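Local coordinates for protein PTHB1 (PDB 4YD8) that is a subunit of the BBSome, a coat complex thought to sort specific membrane proteins to the primary cilium, at residues A[142-147]-A[152-157]. Numbering follows the deposited sequence. Where two conformers were deposited one is given.
Sequences MTYGSF and GRDLIC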
loop_
_atom_site.group_PDB
_atom_site.type_symbol
_atom_site.label_atom_id
_atom_site.label_comp_id
_atom_site.label_asym_id
_atom_site.label_seq_id
_atom_site.Cartn_x
_atom_site.Cartn_y
_atom_site.Cartn_z
HETATM N N MSE A 142 3.429 -6.148 -6.565
HETATM C CA MSE A 142 3.374 -7.356 -5.759
HETATM C C MSE A 142 2.276 -7.257 -4.725
HETATM O O MSE A 142 1.755 -6.167 -4.467
HETATM C CB MSE A 142 4.709 -7.607 -5.048
HETATM C CG MSE A 142 5.120 -6.486 -4.104
HETATM SE SE MSE A 142 6.746 -7.073 -3.122
HETATM C CE MSE A 142 7.274 -5.384 -2.366
ATOM N N THR A 143 1.937 -8.396 -4.135
ATOM C CA THR A 143 1.054 -8.425 -2.972
ATOM C C THR A 143 1.564 -9.545 -2.061
ATOM O O THR A 143 2.509 -10.253 -2.409
ATOM C CB THR A 143 -0.435 -8.633 -3.389
ATOM O OG1 THR A 143 -1.298 -8.459 -2.259
ATOM C CG2 THR A 143 -0.653 -10.037 -4.003
ATOM N N TYR A 144 0.965 -9.701 -0.890
ATOM C CA TYR A 144 1.460 -10.686 0.057
ATOM C C TYR A 144 0.352 -11.114 0.986
ATOM O O TYR A 144 -0.673 -10.441 1.099
ATOM C CB TYR A 144 2.634 -10.129 0.879
ATOM C CG TYR A 144 2.240 -8.975 1.785
ATOM C CD1 TYR A 144 2.220 -7.665 1.303
ATOM C CD2 TYR A 144 1.861 -9.200 3.110
ATOM C CE1 TYR A 144 1.846 -6.594 2.114
ATOM C CE2 TYR A 144 1.491 -8.136 3.942
ATOM C CZ TYR A 144 1.480 -6.836 3.431
ATOM O OH TYR A 144 1.118 -5.773 4.234
ATOM N N GLY A 145 0.565 -12.222 1.680
ATOM C CA GLY A 145 -0.423 -12.674 2.637
ATOM C C GLY A 145 -0.253 -14.144 2.916
ATOM O O GLY A 145 0.690 -14.777 2.432
ATOM N N SER A 146 -1.163 -14.691 3.709
ATOM C CA SER A 146 -1.075 -16.080 4.145
ATOM C C SER A 146 -1.684 -17.018 3.110
ATOM O O SER A 146 -2.666 -17.701 3.406
ATOM C CB SER A 146 -1.780 -16.253 5.493
ATOM O OG SER A 146 -3.088 -15.700 5.476
ATOM N N PHE A 147 -1.110 -17.028 1.909
ATOM C CA PHE A 147 -1.636 -17.823 0.785
ATOM C C PHE A 147 -1.863 -19.253 1.233
ATOM O O PHE A 147 -1.001 -19.846 1.868
ATOM C CB PHE A 147 -0.680 -17.853 -0.416
ATOM C CG PHE A 147 -0.209 -16.508 -0.897
ATOM C CD1 PHE A 147 -0.875 -15.333 -0.572
ATOM C CD2 PHE A 147 0.922 -16.430 -1.697
ATOM C CE1 PHE A 147 -0.418 -14.108 -1.027
ATOM C CE2 PHE A 147 1.384 -15.203 -2.161
ATOM C CZ PHE A 147 0.709 -14.040 -1.824
ATOM N N GLY A 152 0.818 -17.528 10.276
ATOM C CA GLY A 152 2.074 -17.055 10.836
ATOM C C GLY A 152 3.162 -16.725 9.831
ATOM O O GLY A 152 4.319 -16.558 10.186
ATOM N N ARG A 153 2.802 -16.631 8.560
ATOM C CA ARG A 153 3.791 -16.285 7.551
ATOM C C ARG A 153 3.121 -15.552 6.390
ATOM O O ARG A 153 1.966 -15.829 6.050
ATOM C CB ARG A 153 4.513 -17.538 7.051
ATOM C CG ARG A 153 3.624 -18.486 6.284
ATOM C CD ARG A 153 4.299 -19.834 6.042
ATOM N NE ARG A 153 3.616 -20.547 4.962
ATOM C CZ ARG A 153 4.121 -21.582 4.299
ATOM N NH1 ARG A 153 5.324 -22.042 4.607
ATOM N NH2 ARG A 153 3.421 -22.157 3.327
ATOM N N ASP A 154 3.843 -14.607 5.801
ATOM C CA ASP A 154 3.352 -13.880 4.631
ATOM C C ASP A 154 4.141 -14.306 3.405
ATOM O O ASP A 154 5.340 -14.063 3.328
ATOM C CB ASP A 154 3.466 -12.373 4.844
ATOM C CG ASP A 154 2.427 -11.852 5.803
ATOM O OD1 ASP A 154 1.252 -12.250 5.621
ATOM O OD2 ASP A 154 2.770 -11.073 6.735
ATOM N N LEU A 155 3.465 -14.956 2.466
ATOM C CA LEU A 155 4.085 -15.310 1.186
ATOM C C LEU A 155 3.952 -14.103 0.269
ATOM O O LEU A 155 3.157 -13.217 0.550
ATOM C CB LEU A 155 3.414 -16.537 0.585
ATOM C CG LEU A 155 3.349 -17.774 1.487
ATOM C CD1 LEU A 155 3.077 -19.022 0.656
ATOM C CD2 LEU A 155 4.621 -17.924 2.302
ATOM N N ILE A 156 4.717 -14.065 -0.817
ATOM C CA ILE A 156 4.731 -12.903 -1.694
ATOM C C ILE A 156 4.402 -13.356 -3.112
ATOM O O ILE A 156 4.845 -14.420 -3.550
ATOM C CB ILE A 156 6.102 -12.185 -1.656
ATOM C CG1 ILE A 156 6.274 -11.417 -0.330
ATOM C CG2 ILE A 156 6.283 -11.222 -2.837
ATOM C CD1 ILE A 156 7.696 -10.975 -0.089
ATOM N N CYS A 157 3.581 -12.570 -3.792
ATOM C CA CYS A 157 3.248 -12.831 -5.194
ATOM C C CYS A 157 3.601 -11.597 -5.994
ATOM O O CYS A 157 3.124 -10.496 -5.697
ATOM C CB CYS A 157 1.771 -13.159 -5.359
ATOM S SG CYS A 157 1.291 -13.320 -7.120
HETATM O O HOH W 1 0.826 -21.833 1.212
#
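Phe147, just past the end of strand 139-145, turns its ring back against Leu155 and Cys157. Its first torsion, -52°, sets CG beside the backbone N and turns the ring toward the second strand: CD2 lies 3.4 Å from Leu155 CB, CZ lies 3.8 Å from Cys157 CB, and the ring edge meets the backbone around Cys157 N. Tyr190 and Phe197 of the next blade, with Tyr211 at the start of helix 211-216, pack around the same ring. A serine at Phe147 would probably open a gap between Leu155, Cys157 and these aromatics. On the other face of the sheet, Tyr144 CB rests 4.0 Å from Ile156 CG1, and Met142 SE reaches Ile156 CG2.

Between the two apolar faces runs the backbone pairing, a worked case of antiparallel pairing, with hydrogen-bonded pairs on both sides of the non-hydrogen-bonded pair Tyr144-Ile156. Thr143 and Cys157 exchange two hydrogen bonds, that from Cys157 N to Thr143 O being almost straight (176°); Gly145 and Leu155 exchange another two, and Leu155 N to Gly145 O measures 2.8 Å. Gly145, experimentally critical for stability, has backbone angles at which a CB would jam against the preceding carbonyl oxygen, and Asp154 OD1 stands 3.4 Å from its CA.

Toward the polar edge the Asp154 carboxylate meets the rim of the Tyr144 ring at CD2, the two planes 76° apart, while OD2 accepts a hydrogen bond from Lys89 N. Beyond the inverse gamma turn centred on Ser146, a water donates to Phe147 O and weakly accepts from Arg153 NH2. The whole is a beta hairpin joining the first two strands of a four-stranded blade in a seven-bladed beta-propeller.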